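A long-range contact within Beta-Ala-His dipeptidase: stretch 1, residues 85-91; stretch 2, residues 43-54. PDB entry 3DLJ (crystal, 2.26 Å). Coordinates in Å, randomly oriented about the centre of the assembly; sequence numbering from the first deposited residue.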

# COMPACT_ATOMS: atom_id res chain seq x y z
N SER A 85 22.38 10.88 7.77
CA SER A 85 21.94 9.54 7.38
C SER A 85 21.35 8.72 8.54
O SER A 85 21.41 9.13 9.70
CB SER A 85 23.07 8.77 6.69
OG SER A 85 23.97 8.21 7.63
N LEU A 86 20.75 7.57 8.19
CA LEU A 86 20.19 6.59 9.14
C LEU A 86 20.45 5.19 8.58
O LEU A 86 20.44 5.00 7.36
CB LEU A 86 18.68 6.78 9.29
CG LEU A 86 18.11 7.77 10.31
CD1 LEU A 86 16.62 7.90 10.11
CD2 LEU A 86 18.44 7.39 11.76
N PRO A 87 20.67 4.19 9.47
CA PRO A 87 20.76 2.80 9.00
C PRO A 87 19.42 2.32 8.46
O PRO A 87 18.38 2.65 9.02
CB PRO A 87 21.10 2.02 10.27
CG PRO A 87 21.50 3.02 11.27
CD PRO A 87 20.83 4.29 10.93
N ILE A 88 19.46 1.56 7.37
CA ILE A 88 18.27 0.88 6.85
C ILE A 88 18.14 -0.45 7.59
O ILE A 88 19.17 -1.11 7.86
CB ILE A 88 18.39 0.64 5.32
CG1 ILE A 88 18.53 1.97 4.57
CG2 ILE A 88 17.19 -0.12 4.77
CD1 ILE A 88 19.35 1.83 3.28
N PRO A 89 16.90 -0.82 7.99
CA PRO A 89 16.61 -2.15 8.56
C PRO A 89 16.94 -3.30 7.61
O PRO A 89 16.73 -3.15 6.40
CB PRO A 89 15.09 -2.09 8.81
CG PRO A 89 14.60 -1.01 7.95
CD PRO A 89 15.69 0.02 8.01
N PRO A 90 17.42 -4.43 8.16
CA PRO A 90 17.79 -5.56 7.32
C PRO A 90 16.60 -6.10 6.56
O PRO A 90 15.45 -5.88 6.96
CB PRO A 90 18.34 -6.61 8.31
CG PRO A 90 17.76 -6.25 9.62
CD PRO A 90 17.66 -4.72 9.59
N VAL A 91 16.87 -6.75 5.44
CA VAL A 91 15.83 -7.43 4.72
C VAL A 91 15.93 -8.91 5.12
O VAL A 91 17.02 -9.48 5.11
CB VAL A 91 15.93 -7.23 3.20
CG1 VAL A 91 15.02 -8.21 2.48
CG2 VAL A 91 15.53 -5.78 2.82
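Stretch 2 (43-54) QPVPRFRQELFR

Stretch 2 begins as loop and turns helical at P46. V45 is the N-cap residue, and its carbonyl O accepts a backbone hydrogen bond from R49 N (3.1 Å). The helix runs on past R54. Stretch 1 is a short strand, 85-87, followed by an extended segment rich in proline. Helix and strand run in nearly the same direction, with 24° between their N-to-C axes and a closest approach of 9.5 Å. The chains draw nearer further on: the CA atoms of L86 and P44 are 7.4 Å apart, those of P89 and F53 5.3 Å. Together the two stretches bury 467 Å².

The contact rests on one helical face, chiefly R49, L52 and F53. R49 points toward stretch 1. Its chi1 is t, but chi2 and chi3 are both p and chi4 is 95°, so the side chain is bent rather than extended. This fold brings the guanidinium alongside the strand. R49 NH1 donates a hydrogen bond to P87 O at 2.9 Å, with an N-H...acceptor angle of 153°. It is the one hydrogen bond between the stretches. The acceptor lies at the edge of the guanidinium, near its plane, where the N-H groups point. One face of the same group is covered by L86, with L86 CD1 3.7 Å from R49 NH2. NH1 has a further hydrogen-bond partner elsewhere in the structure, and NH2 one in a residue just outside the stretches, so both terminal nitrogens of this buried side chain have hydrogen-bond partners.

L86 points toward stretch 2 with chi1 m and chi2 t. This conformer carries CD1 to the loop before the helix, where it lies 3.6 Å from P44 CA. I88 points away, and its side chain comes no closer than 5.0 Å, from I88 CG1 to R49 NH1.

The CA-to-CB bond of F53 points sideways to stretch 1. Its chi1 of -91° lies between wells, and the end of the ring comes nearer to stretch 1 than the CA-to-CB direction suggests. With chi2 at 77°, one ring face meets P89: P89 CA sits 3.9 Å from the centroid of the F53 ring, 20° off the normal, a CH-pi contact. P87 CB approaches F53 CZ at 3.6 Å, and P90 CD approaches F53 CE2 at 3.7 Å. I88 O is also close to F53 CZ, at 3.1 Å.

P89, with a C-gamma endo pucker, also reaches L52, its CG 3.7 Å from L52 CG. L52 points toward stretch 1 with chi1 t and chi2 p. P89 thus packs against both L52 and F53, neighbours on the helix.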

# COMPACT_ATOMS: atom_id res chain seq x y z
N GLN A 43 9.50 8.54 9.91
CA GLN A 43 10.15 9.51 10.79
C GLN A 43 11.65 9.23 10.90
O GLN A 43 12.07 8.13 11.29
CB GLN A 43 9.47 9.59 12.17
CG GLN A 43 7.98 10.07 12.12
CD GLN A 43 7.37 10.34 13.50
OE1 GLN A 43 7.71 11.34 14.17
NE2 GLN A 43 6.47 9.46 13.94
N PRO A 44 12.48 10.24 10.54
CA PRO A 44 13.94 10.17 10.66
C PRO A 44 14.36 10.42 12.11
O PRO A 44 15.09 11.38 12.39
CB PRO A 44 14.42 11.31 9.76
CG PRO A 44 13.29 12.34 9.80
CD PRO A 44 12.02 11.56 10.02
N VAL A 45 13.88 9.57 13.02
CA VAL A 45 14.02 9.76 14.46
C VAL A 45 14.65 8.47 15.01
O VAL A 45 14.07 7.41 14.84
CB VAL A 45 12.64 9.99 15.14
CG1 VAL A 45 12.78 10.12 16.65
CG2 VAL A 45 11.93 11.22 14.56
N PRO A 46 15.84 8.57 15.64
CA PRO A 46 16.52 7.32 16.05
C PRO A 46 15.66 6.36 16.88
O PRO A 46 15.73 5.15 16.68
CB PRO A 46 17.73 7.82 16.84
CG PRO A 46 17.99 9.18 16.30
CD PRO A 46 16.64 9.76 16.01
N ARG A 47 14.86 6.90 17.80
CA ARG A 47 13.91 6.11 18.60
C ARG A 47 13.08 5.14 17.77
O ARG A 47 12.91 3.99 18.14
CB ARG A 47 12.93 7.04 19.28
CG ARG A 47 13.28 7.45 20.66
CD ARG A 47 12.63 8.80 20.91
NE ARG A 47 11.27 8.83 20.38
CZ ARG A 47 10.54 9.93 20.27
NH1 ARG A 47 11.05 11.11 20.63
NH2 ARG A 47 9.30 9.87 19.80
N PHE A 48 12.54 5.63 16.66
CA PHE A 48 11.69 4.84 15.78
C PHE A 48 12.47 3.88 14.89
O PHE A 48 12.07 2.73 14.73
CB PHE A 48 10.78 5.75 14.94
CG PHE A 48 9.70 6.42 15.74
CD1 PHE A 48 8.66 5.66 16.31
CD2 PHE A 48 9.72 7.80 15.95
CE1 PHE A 48 7.67 6.28 17.07
CE2 PHE A 48 8.72 8.43 16.70
CZ PHE A 48 7.70 7.68 17.26
N ARG A 49 13.57 4.35 14.30
CA ARG A 49 14.40 3.47 13.47
C ARG A 49 14.96 2.27 14.27
O ARG A 49 15.13 1.19 13.72
CB ARG A 49 15.53 4.26 12.80
CG ARG A 49 16.29 3.53 11.72
CD ARG A 49 15.35 3.04 10.65
NE ARG A 49 14.63 4.13 10.00
CZ ARG A 49 15.02 4.71 8.87
NH1 ARG A 49 16.12 4.31 8.25
NH2 ARG A 49 14.30 5.68 8.36
N GLN A 50 15.26 2.47 15.56
CA GLN A 50 15.70 1.35 16.44
C GLN A 50 14.57 0.29 16.59
O GLN A 50 14.82 -0.92 16.54
CB GLN A 50 16.13 1.89 17.81
CG GLN A 50 17.11 1.00 18.57
N GLU A 51 13.34 0.77 16.78
CA GLU A 51 12.14 -0.08 16.90
C GLU A 51 11.86 -0.85 15.61
O GLU A 51 11.33 -1.95 15.62
CB GLU A 51 10.93 0.77 17.28
CG GLU A 51 10.85 1.09 18.75
CD GLU A 51 10.92 -0.15 19.60
OE1 GLU A 51 9.89 -0.86 19.71
OE2 GLU A 51 12.01 -0.44 20.15
N LEU A 52 12.24 -0.26 14.50
CA LEU A 52 12.14 -0.92 13.22
C LEU A 52 13.12 -2.08 13.10
O LEU A 52 12.78 -3.12 12.56
CB LEU A 52 12.31 0.11 12.11
CG LEU A 52 12.12 -0.25 10.65
CD1 LEU A 52 10.90 -1.17 10.36
CD2 LEU A 52 12.07 1.06 9.86
N PHE A 53 14.34 -1.90 13.61
CA PHE A 53 15.36 -2.96 13.62
C PHE A 53 14.96 -4.11 14.54
O PHE A 53 15.24 -5.27 14.25
CB PHE A 53 16.72 -2.41 14.09
CG PHE A 53 17.61 -1.91 12.97
CD1 PHE A 53 17.37 -0.67 12.38
CD2 PHE A 53 18.69 -2.67 12.53
CE1 PHE A 53 18.19 -0.20 11.35
CE2 PHE A 53 19.52 -2.22 11.51
CZ PHE A 53 19.28 -0.99 10.92
N ARG A 54 14.33 -3.77 15.67
CA ARG A 54 13.86 -4.78 16.62
C ARG A 54 12.75 -5.63 16.01
O ARG A 54 12.72 -6.83 16.23
CB ARG A 54 13.38 -4.14 17.91
CG ARG A 54 13.22 -5.17 19.00
CD ARG A 54 13.00 -4.52 20.34
NE ARG A 54 11.70 -3.87 20.38
CZ ARG A 54 10.58 -4.45 20.77
NH1 ARG A 54 9.47 -3.74 20.76
NH2 ARG A 54 10.56 -5.73 21.17